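Local coordinates for 3-phosphoshikimate 1-carboxyvinyltransferase (Streptomyces sviceus, PDB 7M0O), which probably transfers the enolpyruvyl group of phosphoenolpyruvate to the 5-hydroxyl of shikimate-3-phosphate, the penultimate step on the way to chorismate, at residues N289-S294 against I313-N318; C324-A329 against D365-M370. All blocks are in the same frame, centred on the assembly; numbering follows the deposited sequence.

Contact 1: N289-S294 against I313-N318; sequences NMRDIS and IEDVAN
Asn289 pairs in parallel with Glu314 at the ends of strands 286-289 and 311-314, and its side chain reaches over to Asp315. CG lies anti to the backbone N (chi1 179°), and from there the amide divides its work: ND2 donates to Asp315 OD2 at 3.1 Å, on the anti lone pair, while OD1 takes Arg291 N at 3.0 Å and closes an Asx turn where the strand ends. Met290 N adds a backbone bond of 3.1 Å to Glu314 O. The Met290 side chain packs on apolar neighbours: SD rests 3.7 Å from Ile313 CG2 and CB meets Val316 CG1; Leu300 and Phe257 also touch this side chain. Arg291 runs beside Asp315, both pointing the same way, with CB against the Asp315 carbonyl. A bend at chi3 (40°) puts NE near Asp315, whose OD2 lies at the guanidinium edge, in its plane; the hydrogen bond of this salt bridge, 3.3 Å from NE to OD2, is weak, whereas NH1 grips Asp292 OD1 at 2.7 Å. Arg291 O accepts from Asn318 ND2 at 3.2 Å, in the carbonyl plane and on a lone pair. Ser294 CB then packs 3.4 Å from Asn318 OD1. Two parallel strands thus end in loops tied side by side, bringing Asn318, predicted to bind shikimate-3-phosphate, close to Ser294 and the neighbouring Asp295, the predicted proton acceptor of EPSP synthase.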
ATOM      1  N   ASN A 289     -11.208  18.925  -5.345  1.00 11.53           N
ATOM      2  CA  ASN A 289     -11.686  18.115  -4.230  1.00 12.79           C
ATOM      3  C   ASN A 289     -10.794  16.884  -4.146  1.00 13.12           C
ATOM      4  O   ASN A 289     -10.819  16.037  -5.046  1.00 13.70           O
ATOM      5  CB  ASN A 289     -13.152  17.743  -4.450  1.00  9.97           C
ATOM      6  CG  ASN A 289     -13.724  16.880  -3.338  1.00 14.84           C
ATOM      7  OD1 ASN A 289     -13.084  15.945  -2.847  1.00 11.82           O
ATOM      8  ND2 ASN A 289     -14.954  17.183  -2.949  1.00 16.08           N
ATOM      9  N   MET A 290      -9.988  16.778  -3.078  1.00 10.39           N
ATOM     10  CA  MET A 290      -9.043  15.670  -2.960  1.00  9.25           C
ATOM     11  C   MET A 290      -9.413  14.676  -1.857  1.00  9.06           C
ATOM     12  O   MET A 290      -8.545  13.968  -1.340  1.00 11.20           O
ATOM     13  CB  MET A 290      -7.622  16.216  -2.763  1.00  8.79           C
ATOM     14  CG  MET A 290      -7.144  17.020  -3.980  1.00 11.10           C
ATOM     15  SD  MET A 290      -5.387  17.540  -3.960  1.00 12.13           S
ATOM     16  CE  MET A 290      -4.546  16.063  -4.550  1.00 11.70           C
ATOM     17  N   ARG A 291     -10.705  14.598  -1.500  1.00 10.22           N
ATOM     18  CA  ARG A 291     -11.145  13.680  -0.440  1.00 11.58           C
ATOM     19  C   ARG A 291     -10.663  12.251  -0.677  1.00 16.16           C
ATOM     20  O   ARG A 291     -10.153  11.593   0.238  1.00 16.03           O
ATOM     21  CB  ARG A 291     -12.671  13.697  -0.314  1.00 15.53           C
ATOM     22  CG  ARG A 291     -13.174  12.717   0.751  1.00 16.21           C
ATOM     23  CD  ARG A 291     -14.684  12.763   0.877  1.00 22.71           C
ATOM     24  NE  ARG A 291     -15.316  12.878  -0.434  1.00 34.26           N
ATOM     25  CZ  ARG A 291     -15.627  11.847  -1.209  1.00 37.78           C
ATOM     26  NH1 ARG A 291     -15.374  10.609  -0.804  1.00 42.42           N
ATOM     27  NH2 ARG A 291     -16.194  12.058  -2.389  1.00 41.92           N
ATOM     28  N   ASP A 292     -10.827  11.749  -1.899  1.00 13.78           N
ATOM     29  CA  ASP A 292     -10.537  10.355  -2.200  1.00 12.63           C
ATOM     30  C   ASP A 292      -9.107  10.115  -2.670  1.00 12.75           C
ATOM     31  O   ASP A 292      -8.744   8.958  -2.918  1.00 13.71           O
ATOM     32  CB  ASP A 292     -11.524   9.840  -3.250  1.00 12.46           C
ATOM     33  CG  ASP A 292     -12.934   9.764  -2.714  1.00 19.78           C
ATOM     34  OD1 ASP A 292     -13.069   9.482  -1.503  1.00 27.45           O
ATOM     35  OD2 ASP A 292     -13.887   9.990  -3.491  1.00 32.48           O
ATOM     36  N   ILE A 293      -8.286  11.163  -2.793  1.00 12.11           N
ATOM     37  CA  ILE A 293      -6.863  11.009  -3.103  1.00 11.43           C
ATOM     38  C   ILE A 293      -6.031  11.833  -2.118  1.00 11.75           C
ATOM     39  O   ILE A 293      -5.038  12.461  -2.496  1.00 12.96           O
ATOM     40  CB  ILE A 293      -6.551  11.395  -4.568  1.00 13.34           C
ATOM     41  CG1 ILE A 293      -7.097  12.782  -4.943  1.00 13.53           C
ATOM     42  CG2 ILE A 293      -7.111  10.340  -5.531  1.00 10.90           C
ATOM     43  CD1 ILE A 293      -6.481  13.320  -6.236  1.00 12.37           C
ATOM     44  N   SER A 294      -6.405  11.815  -0.836  1.00 11.02           N
ATOM     45  CA  SER A 294      -5.895  12.822   0.088  1.00 10.25           C
ATOM     46  C   SER A 294      -4.411  12.660   0.437  1.00  9.95           C
ATOM     47  O   SER A 294      -3.783  13.649   0.833  1.00 11.77           O
ATOM     48  CB  SER A 294      -6.730  12.831   1.375  1.00 13.63           C
ATOM     49  OG  SER A 294      -6.685  11.587   2.033  1.00 17.06           O
ATOM     50  N   ILE A 313      -7.607  23.471  -2.335  1.00  8.44           N
ATOM     51  CA  ILE A 313      -7.804  22.039  -2.117  1.00 11.35           C
ATOM     52  C   ILE A 313      -8.919  21.866  -1.089  1.00 11.50           C
ATOM     53  O   ILE A 313      -8.816  22.374   0.031  1.00 10.30           O
ATOM     54  CB  ILE A 313      -6.501  21.362  -1.658  1.00 10.32           C
ATOM     55  CG1 ILE A 313      -5.390  21.567  -2.691  1.00 11.00           C
ATOM     56  CG2 ILE A 313      -6.710  19.859  -1.433  1.00 11.34           C
ATOM     57  CD1 ILE A 313      -4.069  20.924  -2.256  1.00 12.43           C
ATOM     58  N   GLU A 314      -9.997  21.164  -1.466  1.00  7.91           N
ATOM     59  CA  GLU A 314     -11.207  21.109  -0.660  1.00 10.19           C
ATOM     60  C   GLU A 314     -11.516  19.676  -0.242  1.00 11.45           C
ATOM     61  O   GLU A 314     -11.056  18.711  -0.864  1.00 11.87           O
ATOM     62  CB  GLU A 314     -12.422  21.681  -1.426  1.00 14.18           C
ATOM     63  CG  GLU A 314     -12.376  23.180  -1.587  1.00 14.38           C
ATOM     64  CD  GLU A 314     -13.571  23.744  -2.325  1.00 21.32           C
ATOM     65  OE1 GLU A 314     -14.314  22.972  -2.972  1.00 22.12           O
ATOM     66  OE2 GLU A 314     -13.748  24.976  -2.269  1.00 20.84           O
ATOM     67  N   ASP A 315     -12.306  19.557   0.837  1.00 12.68           N
ATOM     68  CA  ASP A 315     -12.835  18.277   1.316  1.00 14.94           C
ATOM     69  C   ASP A 315     -11.720  17.368   1.843  1.00 15.23           C
ATOM     70  O   ASP A 315     -11.755  16.149   1.655  1.00 12.25           O
ATOM     71  CB  ASP A 315     -13.650  17.576   0.223  1.00 11.74           C
ATOM     72  CG  ASP A 315     -14.799  16.716   0.773  1.00 16.66           C
ATOM     73  OD1 ASP A 315     -14.967  16.577   2.012  1.00 16.96           O
ATOM     74  OD2 ASP A 315     -15.547  16.163  -0.061  1.00 19.06           O
ATOM     75  N   VAL A 316     -10.751  17.954   2.554  1.00 11.37           N
ATOM     76  CA  VAL A 316      -9.608  17.197   3.047  1.00 12.89           C
ATOM     77  C   VAL A 316      -9.534  17.287   4.570  1.00 11.74           C
ATOM     78  O   VAL A 316      -8.447  17.416   5.139  1.00 14.34           O
ATOM     79  CB  VAL A 316      -8.291  17.669   2.393  1.00 13.30           C
ATOM     80  CG1 VAL A 316      -8.208  17.137   0.962  1.00 12.10           C
ATOM     81  CG2 VAL A 316      -8.164  19.214   2.397  1.00  9.45           C
ATOM     82  N   ALA A 317     -10.691  17.184   5.238  1.00 12.99           N
ATOM     83  CA  ALA A 317     -10.692  17.019   6.688  1.00 14.16           C
ATOM     84  C   ALA A 317      -9.803  15.865   7.124  1.00 14.04           C
ATOM     85  O   ALA A 317      -9.145  15.947   8.174  1.00 16.14           O
ATOM     86  CB  ALA A 317     -12.121  16.785   7.198  1.00 16.76           C
ATOM     87  N   ASN A 318      -9.750  14.802   6.315  1.00 13.10           N
ATOM     88  CA  ASN A 318      -9.010  13.597   6.685  1.00 16.99           C
ATOM     89  C   ASN A 318      -7.518  13.862   6.821  1.00 21.94           C
ATOM     90  O   ASN A 318      -6.834  13.156   7.569  1.00 24.40           O
ATOM     91  CB  ASN A 318      -9.268  12.466   5.670  1.00 19.40           C
ATOM     92  CG  ASN A 318      -9.272  12.948   4.208  1.00 20.21           C
ATOM     93  OD1 ASN A 318      -8.718  13.997   3.886  1.00 21.75           O
ATOM     94  ND2 ASN A 318      -9.911  12.176   3.326  1.00 21.78           N
TER

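Contact 2: C324-A329 against D365-M370; sequences CDRLEA and DHRIVM. With PO4 (phosphate ion), chain B.
Cys324-Ala329 and Asp365-Met370 are two helix starts lying next to each other, with Cys324 and Asp365 7.0 Å apart between CA atoms and Ala329 and Ile368 7.5 Å. Arg326 and Asp365 carry the contact, their side chains crossing at about a right angle. The Arg326 chain, extended from CG to NE, carries NE to Asp365 OD2 at 2.7 Å in an almost straight bond (177°) on the syn side of the carboxylate, and NH2 adds a weak one to OD1. OD1 also caps its own helix by accepting from Arg367 N, so a single carboxylate holds both the helix start and the arginine. Cys324 SG sits 3.0 Å from Asp365 OD2. Arg367 CG lies 3.4 Å over one face of the Arg326 guanidinium, and the two guanidinium planes stand nearly perpendicular (87°). A phosphate ion, probably from the crystallisation liquor, bridges them and would offset their like charges: Arg326 NH2 and Arg367 NE each reach O2 at 2.8 Å, with Arg326 NH1 as a third donor, while His366 NE2 and Arg367 NH2 hold O3. Both arginines are predicted phosphoenolpyruvate ligands. Away from the phosphate, Ile368 CD1 meets Ala329 CB, joining helices 326-336 and 366-375; strand 340-344 touches Leu327, and helices 223-235 and 397-406 flank the second segment.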
ATOM      1  N   CYS A 324       0.484  13.663  11.837  1.00 22.47           N
ATOM      2  CA  CYS A 324       0.592  15.108  11.916  1.00 21.06           C
ATOM      3  C   CYS A 324      -0.566  15.708  11.127  1.00 17.82           C
ATOM      4  O   CYS A 324      -1.120  15.066  10.226  1.00 20.81           O
ATOM      5  CB  CYS A 324       1.968  15.617  11.383  1.00 28.26           C
ATOM      6  SG  CYS A 324       2.280  15.688   9.557  1.00 32.85           S
ATOM      7  N   ASP A 325      -0.963  16.919  11.500  1.00 21.34           N
ATOM      8  CA  ASP A 325      -1.958  17.656  10.723  1.00 20.05           C
ATOM      9  C   ASP A 325      -1.273  18.111   9.439  1.00 12.57           C
ATOM     10  O   ASP A 325      -0.497  19.063   9.446  1.00 14.74           O
ATOM     11  CB  ASP A 325      -2.519  18.828  11.528  1.00 17.73           C
ATOM     12  CG  ASP A 325      -3.661  19.559  10.802  1.00 21.05           C
ATOM     13  OD1 ASP A 325      -3.631  19.606   9.557  1.00 18.47           O
ATOM     14  OD2 ASP A 325      -4.579  20.101  11.467  1.00 19.02           O
ATOM     15  N   ARG A 326      -1.562  17.426   8.329  1.00 16.91           N
ATOM     16  CA  ARG A 326      -0.867  17.691   7.071  1.00 14.02           C
ATOM     17  C   ARG A 326      -1.337  18.971   6.406  1.00 15.98           C
ATOM     18  O   ARG A 326      -0.565  19.598   5.667  1.00 15.38           O
ATOM     19  CB  ARG A 326      -1.057  16.526   6.091  1.00 16.17           C
ATOM     20  CG  ARG A 326      -0.232  15.309   6.418  1.00 18.30           C
ATOM     21  CD  ARG A 326      -0.478  14.181   5.437  1.00 15.38           C
ATOM     22  NE  ARG A 326       0.417  13.073   5.727  1.00 17.44           N
ATOM     23  CZ  ARG A 326       0.314  11.851   5.214  1.00 18.32           C
ATOM     24  NH1 ARG A 326      -0.665  11.541   4.383  1.00 14.36           N
ATOM     25  NH2 ARG A 326       1.206  10.928   5.537  1.00 16.67           N
ATOM     26  N   LEU A 327      -2.586  19.364   6.651  1.00 15.66           N
ATOM     27  CA  LEU A 327      -3.072  20.651   6.182  1.00 15.09           C
ATOM     28  C   LEU A 327      -2.281  21.783   6.831  1.00 14.53           C
ATOM     29  O   LEU A 327      -1.729  22.642   6.137  1.00 15.08           O
ATOM     30  CB  LEU A 327      -4.574  20.768   6.461  1.00 18.58           C
ATOM     31  CG  LEU A 327      -5.403  21.776   5.652  1.00 15.64           C
ATOM     32  CD1 LEU A 327      -6.902  21.429   5.612  1.00 11.94           C
ATOM     33  CD2 LEU A 327      -5.213  23.182   6.195  1.00 19.22           C
ATOM     34  N   GLU A 328      -2.150  21.756   8.160  1.00 17.27           N
ATOM     35  CA  GLU A 328      -1.390  22.810   8.829  1.00 13.89           C
ATOM     36  C   GLU A 328       0.088  22.755   8.467  1.00 14.79           C
ATOM     37  O   GLU A 328       0.738  23.801   8.361  1.00 17.51           O
ATOM     38  CB  GLU A 328      -1.554  22.713  10.343  1.00 16.22           C
ATOM     39  CG  GLU A 328      -2.937  23.036  10.856  1.00 22.80           C
ATOM     40  CD  GLU A 328      -3.337  24.492  10.656  1.00 21.65           C
ATOM     41  OE1 GLU A 328      -2.470  25.389  10.723  1.00 28.31           O
ATOM     42  OE2 GLU A 328      -4.529  24.738  10.411  1.00 24.75           O
ATOM     43  N   ALA A 329       0.649  21.547   8.318  1.00 15.33           N
ATOM     44  CA  ALA A 329       2.069  21.417   7.997  1.00 15.86           C
ATOM     45  C   ALA A 329       2.379  21.973   6.613  1.00 14.74           C
ATOM     46  O   ALA A 329       3.407  22.630   6.419  1.00 14.08           O
ATOM     47  CB  ALA A 329       2.502  19.954   8.091  1.00 11.99           C
ATOM     48  N   ASP A 365       6.885  13.430   8.926  1.00 11.96           N
ATOM     49  CA  ASP A 365       5.941  12.958   7.916  1.00 17.13           C
ATOM     50  C   ASP A 365       6.630  12.813   6.561  1.00 11.76           C
ATOM     51  O   ASP A 365       7.057  13.812   5.961  1.00 13.35           O
ATOM     52  CB  ASP A 365       4.757  13.919   7.799  1.00 14.71           C
ATOM     53  CG  ASP A 365       3.591  13.315   7.044  1.00 16.66           C
ATOM     54  OD1 ASP A 365       3.815  12.666   6.002  1.00 20.36           O
ATOM     55  OD2 ASP A 365       2.447  13.484   7.510  1.00 19.57           O
ATOM     56  N   HIS A 366       6.706  11.563   6.083  1.00 14.38           N
ATOM     57  CA  HIS A 366       7.345  11.246   4.800  1.00 13.00           C
ATOM     58  C   HIS A 366       6.775  12.058   3.636  1.00 13.73           C
ATOM     59  O   HIS A 366       7.521  12.480   2.740  1.00 11.34           O
ATOM     60  CB  HIS A 366       7.217   9.748   4.511  1.00 14.27           C
ATOM     61  CG  HIS A 366       5.836   9.191   4.692  1.00 14.13           C
ATOM     62  ND1 HIS A 366       5.144   9.251   5.889  1.00 18.64           N
ATOM     63  CD2 HIS A 366       5.024   8.547   3.824  1.00 17.64           C
ATOM     64  CE1 HIS A 366       3.968   8.670   5.742  1.00 16.95           C
ATOM     65  NE2 HIS A 366       3.868   8.237   4.498  1.00 13.69           N
ATOM     66  N   ARG A 367       5.458  12.285   3.626  1.00 11.35           N
ATOM     67  CA  ARG A 367       4.849  13.012   2.512  1.00 13.41           C
ATOM     68  C   ARG A 367       5.161  14.509   2.540  1.00 10.54           C
ATOM     69  O   ARG A 367       5.188  15.141   1.487  1.00 12.69           O
ATOM     70  CB  ARG A 367       3.339  12.788   2.500  1.00 11.00           C
ATOM     71  CG  ARG A 367       2.972  11.302   2.612  1.00 12.74           C
ATOM     72  CD  ARG A 367       1.882  10.885   1.637  1.00 13.60           C
ATOM     73  NE  ARG A 367       1.706   9.437   1.737  1.00 17.01           N
ATOM     74  CZ  ARG A 367       2.315   8.556   0.945  1.00 13.43           C
ATOM     75  NH1 ARG A 367       3.129   8.975  -0.025  1.00 11.56           N
ATOM     76  NH2 ARG A 367       2.127   7.263   1.130  1.00 12.69           N
ATOM     77  N   ILE A 368       5.413  15.099   3.713  1.00 11.59           N
ATOM     78  CA  ILE A 368       5.859  16.491   3.737  1.00 12.52           C
ATOM     79  C   ILE A 368       7.252  16.612   3.116  1.00 10.71           C
ATOM     80  O   ILE A 368       7.516  17.525   2.326  1.00 12.18           O
ATOM     81  CB  ILE A 368       5.815  17.059   5.171  1.00 12.53           C
ATOM     82  CG1 ILE A 368       4.396  17.001   5.742  1.00 13.87           C
ATOM     83  CG2 ILE A 368       6.356  18.504   5.208  1.00 12.72           C
ATOM     84  CD1 ILE A 368       3.348  17.778   4.922  1.00 13.51           C
ATOM     85  N   VAL A 369       8.163  15.687   3.440  1.00 11.42           N
ATOM     86  CA  VAL A 369       9.509  15.743   2.869  1.00 11.25           C
ATOM     87  C   VAL A 369       9.468  15.487   1.366  1.00 13.78           C
ATOM     88  O   VAL A 369      10.071  16.221   0.574  1.00 10.84           O
ATOM     89  CB  VAL A 369      10.440  14.743   3.584  1.00  9.49           C
ATOM     90  CG1 VAL A 369      11.793  14.660   2.842  1.00 12.96           C
ATOM     91  CG2 VAL A 369      10.658  15.185   5.016  1.00 10.91           C
ATOM     92  N   MET A 370       8.761  14.435   0.943  1.00 11.55           N
ATOM     93  CA  MET A 370       8.764  14.108  -0.479  1.00 12.38           C
ATOM     94  C   MET A 370       8.088  15.202  -1.296  1.00 10.07           C
ATOM     95  O   MET A 370       8.532  15.524  -2.403  1.00  9.68           O
ATOM     96  CB  MET A 370       8.109  12.744  -0.703  1.00 11.65           C
ATOM     97  CG  MET A 370       8.988  11.599  -0.182  1.00 10.09           C
ATOM     98  SD  MET A 370       8.452   9.927  -0.592  1.00 15.64           S
ATOM     99  CE  MET A 370       7.074   9.720   0.505  1.00 17.57           C
TER
HETATM  100  P   PO4 B 501       0.243   7.367   4.477  1.00 17.89           P
HETATM  101  O1  PO4 B 501      -0.920   6.677   3.816  1.00 28.05           O
HETATM  102  O2  PO4 B 501       0.215   8.815   4.058  1.00 17.44           O
HETATM  103  O3  PO4 B 501       1.518   6.689   4.033  1.00 24.73           O
HETATM  104  O4  PO4 B 501       0.059   7.226   5.966  1.00 27.02           O

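Contact 1 is partly buried and joins the ends of two parallel strands, whereas contact 2 is buried and joins the starts of two helices. The chain leads from one to the other: strand 311-314 and helix 326-336 are successive elements, and Val316 CG2 packs on Leu327 CD1 at 4.1 Å. Their centres lie 14 Å apart. Amides, backbone groups, a salt bridge with a weak hydrogen bond and a buried apolar patch hold 289-294 to 313-318; between 324-329 and 365-370 a short salt bridge joins the segments directly, and both also bind the phosphate. Asp295, next after 289-294 in the chain, forms a long, weak ion pair with Arg326, so the predicted shikimate-3-phosphate and phosphoenolpyruvate residues adjoin.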